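Local structure of kelch-like protein 7 (Homo sapiens, 3II7) at residues A[59-72]-A[81-93]. The protein acts as the substrate-specific adapter of a BTB-CUL3-RBX1 E3 ubiquitin ligase, this chain being its kelch-repeat domain. Numbering follows the deposited sequence. Where two conformers were deposited one is given.
Sequences YILGGSQLFPIKRM and SWYSKLGPPTPRD. With EDO (1,2-ethanediol), chain P; EDO (1,2-ethanediol), chain R; EDO (1,2-ethanediol), chain O.
With chi1 of S64 at 56° in the conformer given, its OG sits between the backbone N and the carbonyl carbon and meets the carboxylate of D93, whose CG lies beside its own N (chi1 -74°). S64 OG donates to D93 OD2 over 2.9 Å, on the syn side and 19° out of the carboxylate plane; the short hydroxyl can do this while accepting from R47 NH1. Next door, G63 N donates to R92 O over 2.9 Å, from above the carbonyl plane. Positive phi angles at G62 and G63 suit glycine. A water can donate to G63 O and I69 O, and I69 N bonds G63 O across the same loop. Both segments lie in the second kelch repeat; strands 71-76 and 81-86, third and fourth in a four-stranded antiparallel beta-propeller blade, pair here: M72 N reaches K85 O at 2.8 Å, and K85 N returns a bond to M72 O. Just past the strand, G87 N donates to K70 O (2.7 Å), and G87 CA packs on M72 CB. P91, needing no N-H partner, sets its CB 3.7 Å from P68 CB of the other loop; K70 CG meets P91 CG. On the second strand, 57-61, I60 CD1 touches the W82 ring edge, 3.8 Å from W82 CH2.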
loop_
_atom_site.group_PDB
_atom_site.type_symbol
_atom_site.label_atom_id
_atom_site.label_comp_id
_atom_site.label_asym_id
_atom_site.label_seq_id
_atom_site.Cartn_x
_atom_site.Cartn_y
_atom_site.Cartn_z
ATOM N N TYR A 59 6.782 10.011 0.930
ATOM C CA TYR A 59 5.711 10.903 1.397
ATOM C C TYR A 59 4.771 10.118 2.281
ATOM O O TYR A 59 4.281 9.017 1.882
ATOM C CB TYR A 59 4.927 11.468 0.211
ATOM C CG TYR A 59 5.769 12.319 -0.699
ATOM C CD1 TYR A 59 5.810 13.702 -0.551
ATOM C CD2 TYR A 59 6.522 11.750 -1.692
ATOM C CE1 TYR A 59 6.586 14.486 -1.383
ATOM C CE2 TYR A 59 7.291 12.518 -2.557
ATOM C CZ TYR A 59 7.330 13.890 -2.395
ATOM O OH TYR A 59 8.101 14.649 -3.222
ATOM N N ILE A 60 4.526 10.655 3.479
ATOM C CA ILE A 60 3.585 10.066 4.435
ATOM C C ILE A 60 2.421 11.026 4.556
ATOM O O ILE A 60 2.609 12.225 4.887
ATOM C CB ILE A 60 4.240 9.839 5.788
ATOM C CG1 ILE A 60 5.319 8.762 5.654
ATOM C CG2 ILE A 60 3.172 9.385 6.867
ATOM C CD1 ILE A 60 6.132 8.528 6.872
ATOM N N LEU A 61 1.232 10.539 4.230
ATOM C CA LEU A 61 0.069 11.425 4.108
ATOM C C LEU A 61 -1.219 10.772 4.617
ATOM O O LEU A 61 -1.325 9.542 4.691
ATOM C CB LEU A 61 -0.047 11.921 2.649
ATOM C CG LEU A 61 -0.146 10.846 1.571
ATOM C CD1 LEU A 61 -1.574 10.344 1.440
ATOM C CD2 LEU A 61 0.364 11.397 0.250
ATOM N N GLY A 62 -2.184 11.621 4.998
ATOM C CA GLY A 62 -3.453 11.149 5.513
ATOM C C GLY A 62 -3.347 10.589 6.916
ATOM O O GLY A 62 -2.317 10.765 7.620
ATOM N N GLY A 63 -4.409 9.926 7.345
ATOM C CA GLY A 63 -4.457 9.366 8.655
ATOM C C GLY A 63 -4.769 10.373 9.745
ATOM O O GLY A 63 -5.031 11.566 9.493
ATOM N N SER A 64 -4.735 9.881 10.966
ATOM C CA SER A 64 -5.158 10.669 12.115
ATOM C C SER A 64 -4.362 10.320 13.352
ATOM O O SER A 64 -3.708 9.277 13.416
ATOM C CB SER A 64 -6.641 10.422 12.382
ATOM O OG SER A 64 -6.918 9.026 12.573
ATOM N N GLN A 65 -4.432 11.223 14.331
ATOM C CA GLN A 65 -4.004 10.966 15.686
ATOM C C GLN A 65 -5.245 11.287 16.535
ATOM O O GLN A 65 -6.229 10.551 16.432
ATOM C CB GLN A 65 -2.742 11.763 15.996
ATOM C CG GLN A 65 -1.487 11.116 15.334
ATOM C CD GLN A 65 -0.416 12.120 14.905
ATOM O OE1 GLN A 65 -0.641 13.320 14.928
ATOM N NE2 GLN A 65 0.764 11.612 14.502
ATOM N N LEU A 66 -5.253 12.378 17.313
ATOM C CA LEU A 66 -6.492 12.815 17.976
ATOM C C LEU A 66 -7.499 13.353 16.933
ATOM O O LEU A 66 -8.707 13.163 17.062
ATOM C CB LEU A 66 -6.200 13.876 19.064
ATOM C CG LEU A 66 -5.834 13.316 20.453
ATOM C CD1 LEU A 66 -7.051 12.641 21.098
ATOM C CD2 LEU A 66 -4.637 12.349 20.392
ATOM N N PHE A 67 -6.968 13.995 15.886
ATOM C CA PHE A 67 -7.769 14.588 14.825
ATOM C C PHE A 67 -7.160 14.172 13.482
ATOM O O PHE A 67 -6.053 13.612 13.449
ATOM C CB PHE A 67 -7.782 16.128 14.968
ATOM C CG PHE A 67 -8.296 16.619 16.320
ATOM C CD1 PHE A 67 -9.631 16.434 16.680
ATOM C CD2 PHE A 67 -7.443 17.252 17.221
ATOM C CE1 PHE A 67 -10.114 16.884 17.932
ATOM C CE2 PHE A 67 -7.916 17.705 18.470
ATOM C CZ PHE A 67 -9.253 17.512 18.816
ATOM N N PRO A 68 -7.875 14.427 12.375
ATOM C CA PRO A 68 -7.305 14.175 11.041
ATOM C C PRO A 68 -6.045 15.024 10.808
ATOM O O PRO A 68 -6.024 16.207 11.166
ATOM C CB PRO A 68 -8.439 14.591 10.095
ATOM C CG PRO A 68 -9.676 14.512 10.941
ATOM C CD PRO A 68 -9.274 14.890 12.286
ATOM N N ILE A 69 -5.003 14.423 10.251
ATOM C CA ILE A 69 -3.731 15.139 10.031
ATOM C C ILE A 69 -3.736 15.840 8.678
ATOM O O ILE A 69 -4.094 15.241 7.648
ATOM C CB ILE A 69 -2.535 14.202 10.134
ATOM C CG1 ILE A 69 -2.484 13.547 11.506
ATOM C CG2 ILE A 69 -1.255 14.963 9.882
ATOM C CD1 ILE A 69 -1.641 12.275 11.508
ATOM N N LYS A 70 -3.328 17.114 8.683
ATOM C CA LYS A 70 -3.369 17.945 7.476
ATOM C C LYS A 70 -1.988 18.153 6.845
ATOM O O LYS A 70 -1.879 18.714 5.768
ATOM C CB LYS A 70 -3.991 19.308 7.813
ATOM C CG LYS A 70 -5.384 19.199 8.448
ATOM C CD LYS A 70 -6.049 20.570 8.534
ATOM C CE LYS A 70 -7.334 20.492 9.354
ATOM N NZ LYS A 70 -7.946 21.809 9.561
ATOM N N ARG A 71 -0.950 17.690 7.533
ATOM C CA ARG A 71 0.414 17.811 7.087
ATOM C C ARG A 71 0.884 16.528 6.391
ATOM O O ARG A 71 0.520 15.431 6.796
ATOM C CB ARG A 71 1.272 18.001 8.318
ATOM C CG ARG A 71 2.684 18.338 8.061
ATOM C CD ARG A 71 3.415 18.539 9.406
ATOM N NE ARG A 71 3.606 17.277 10.096
ATOM C CZ ARG A 71 2.980 16.877 11.197
ATOM N NH1 ARG A 71 2.124 17.668 11.857
ATOM N NH2 ARG A 71 3.237 15.673 11.671
ATOM N N MET A 72 1.758 16.683 5.383
ATOM C CA MET A 72 2.434 15.548 4.709
ATOM C C MET A 72 3.872 15.567 5.164
ATOM O O MET A 72 4.553 16.580 5.024
ATOM C CB MET A 72 2.361 15.754 3.173
ATOM C CG MET A 72 3.073 14.752 2.327
ATOM S SD MET A 72 2.385 14.799 0.640
ATOM C CE MET A 72 3.011 16.368 0.067
ATOM N N SER A 81 16.879 12.953 5.895
ATOM C CA SER A 81 16.308 14.132 6.538
ATOM C C SER A 81 14.827 14.227 6.236
ATOM O O SER A 81 14.350 13.701 5.226
ATOM C CB SER A 81 17.012 15.401 6.059
ATOM O OG SER A 81 16.814 15.599 4.689
ATOM N N TRP A 82 14.117 14.902 7.143
ATOM C CA TRP A 82 12.686 15.040 7.070
ATOM C C TRP A 82 12.284 16.469 6.810
ATOM O O TRP A 82 12.924 17.421 7.303
ATOM C CB TRP A 82 12.047 14.602 8.386
ATOM C CG TRP A 82 12.072 13.124 8.625
ATOM C CD1 TRP A 82 13.078 12.411 9.231
ATOM C CD2 TRP A 82 11.046 12.176 8.298
ATOM N NE1 TRP A 82 12.744 11.069 9.280
ATOM C CE2 TRP A 82 11.495 10.906 8.734
ATOM C CE3 TRP A 82 9.782 12.276 7.680
ATOM C CZ2 TRP A 82 10.731 9.739 8.563
ATOM C CZ3 TRP A 82 9.021 11.130 7.522
ATOM C CH2 TRP A 82 9.506 9.864 7.940
ATOM N N TYR A 83 11.196 16.622 6.074
ATOM C CA TYR A 83 10.559 17.914 5.914
ATOM C C TYR A 83 9.050 17.763 5.782
ATOM O O TYR A 83 8.545 16.643 5.663
ATOM C CB TYR A 83 11.173 18.691 4.745
ATOM C CG TYR A 83 11.050 18.044 3.409
ATOM C CD1 TYR A 83 10.062 18.442 2.515
ATOM C CD2 TYR A 83 11.960 17.064 2.990
ATOM C CE1 TYR A 83 9.948 17.842 1.246
ATOM C CE2 TYR A 83 11.864 16.504 1.724
ATOM C CZ TYR A 83 10.859 16.893 0.869
ATOM O OH TYR A 83 10.761 16.339 -0.394
ATOM N N SER A 84 8.320 18.873 5.854
ATOM C CA SER A 84 6.854 18.784 5.827
ATOM C C SER A 84 6.227 19.766 4.872
ATOM O O SER A 84 6.670 20.922 4.769
ATOM C CB SER A 84 6.273 19.016 7.219
ATOM O OG SER A 84 6.799 18.112 8.155
ATOM N N LYS A 85 5.191 19.297 4.186
ATOM C CA LYS A 85 4.378 20.097 3.273
ATOM C C LYS A 85 2.922 19.974 3.698
ATOM O O LYS A 85 2.630 19.272 4.625
ATOM C CB LYS A 85 4.559 19.570 1.859
ATOM C CG LYS A 85 5.967 19.707 1.349
ATOM C CD LYS A 85 6.262 21.171 1.025
ATOM C CE LYS A 85 7.723 21.413 0.771
ATOM N NZ LYS A 85 8.001 22.868 0.855
ATOM N N LEU A 86 2.014 20.706 3.047
ATOM C CA LEU A 86 0.608 20.557 3.376
ATOM C C LEU A 86 0.085 19.359 2.607
ATOM O O LEU A 86 0.507 19.103 1.491
ATOM C CB LEU A 86 -0.183 21.857 3.140
ATOM C CG LEU A 86 0.074 22.924 4.237
ATOM C CD1 LEU A 86 -0.648 24.260 3.917
ATOM C CD2 LEU A 86 -0.320 22.421 5.659
ATOM N N GLY A 87 -0.747 18.567 3.272
ATOM C CA GLY A 87 -1.110 17.249 2.809
ATOM C C GLY A 87 -2.299 17.307 1.928
ATOM O O GLY A 87 -2.589 18.370 1.363
ATOM N N PRO A 88 -3.030 16.163 1.802
ATOM C CA PRO A 88 -4.100 16.236 0.872
ATOM C C PRO A 88 -5.106 17.280 1.327
ATOM O O PRO A 88 -5.329 17.427 2.535
ATOM C CB PRO A 88 -4.690 14.805 0.881
ATOM C CG PRO A 88 -4.458 14.309 2.245
ATOM C CD PRO A 88 -3.152 15.007 2.712
ATOM N N PRO A 89 -5.694 18.004 0.371
ATOM C CA PRO A 89 -6.721 18.986 0.651
ATOM C C PRO A 89 -7.839 18.439 1.533
ATOM O O PRO A 89 -8.383 19.184 2.335
ATOM C CB PRO A 89 -7.244 19.351 -0.738
ATOM C CG PRO A 89 -6.089 19.136 -1.647
ATOM C CD PRO A 89 -5.305 18.009 -1.060
ATOM N N THR A 90 -8.170 17.152 1.381
ATOM C CA THR A 90 -9.205 16.509 2.194
ATOM C C THR A 90 -8.545 15.475 3.099
ATOM O O THR A 90 -8.204 14.384 2.652
ATOM C CB THR A 90 -10.269 15.833 1.345
ATOM O OG1 THR A 90 -10.896 16.802 0.499
ATOM C CG2 THR A 90 -11.329 15.190 2.230
ATOM N N PRO A 91 -8.341 15.827 4.375
ATOM C CA PRO A 91 -7.759 14.838 5.288
ATOM C C PRO A 91 -8.704 13.671 5.452
ATOM O O PRO A 91 -9.929 13.858 5.517
ATOM C CB PRO A 91 -7.599 15.604 6.602
ATOM C CG PRO A 91 -7.611 17.055 6.223
ATOM C CD PRO A 91 -8.512 17.141 5.023
ATOM N N ARG A 92 -8.142 12.469 5.451
ATOM C CA ARG A 92 -8.933 11.246 5.519
ATOM C C ARG A 92 -8.054 10.056 5.894
ATOM O O ARG A 92 -6.816 10.075 5.696
ATOM C CB ARG A 92 -9.649 10.978 4.207
ATOM C CG ARG A 92 -8.774 10.959 3.024
ATOM C CD ARG A 92 -9.562 11.424 1.846
ATOM N NE ARG A 92 -8.993 10.988 0.604
ATOM C CZ ARG A 92 -8.149 11.671 -0.142
ATOM N NH1 ARG A 92 -7.707 12.851 0.234
ATOM N NH2 ARG A 92 -7.745 11.148 -1.300
ATOM N N ASP A 93 -8.715 9.040 6.446
ATOM C CA ASP A 93 -8.078 7.815 6.905
ATOM C C ASP A 93 -8.318 6.696 5.884
ATOM O O ASP A 93 -9.314 6.704 5.182
ATOM C CB ASP A 93 -8.708 7.366 8.237
ATOM C CG ASP A 93 -8.269 8.226 9.442
ATOM O OD1 ASP A 93 -7.573 9.224 9.265
ATOM O OD2 ASP A 93 -8.633 7.868 10.587
HETATM C C1 EDO P . -4.162 16.396 13.946
HETATM O O1 EDO P . -4.437 17.628 14.623
HETATM C C2 EDO P . -3.520 15.404 14.905
HETATM O O2 EDO P . -4.333 15.218 16.086
HETATM C C1 EDO R . 2.610 22.257 -0.256
HETATM O O1 EDO R . 2.878 22.532 1.133
HETATM C C2 EDO R . 1.093 22.203 -0.493
HETATM O O2 EDO R . 0.467 23.475 -0.230
HETATM C C1 EDO O . -1.814 20.607 11.068
HETATM O O1 EDO O . -1.776 21.177 9.755
HETATM C C2 EDO O . -1.492 19.121 10.973
HETATM O O2 EDO O . -2.649 18.313 11.238
HETATM O O HOH W 1 8.965 17.014 -2.211
HETATM O O HOH W 2 -5.640 12.951 7.180
#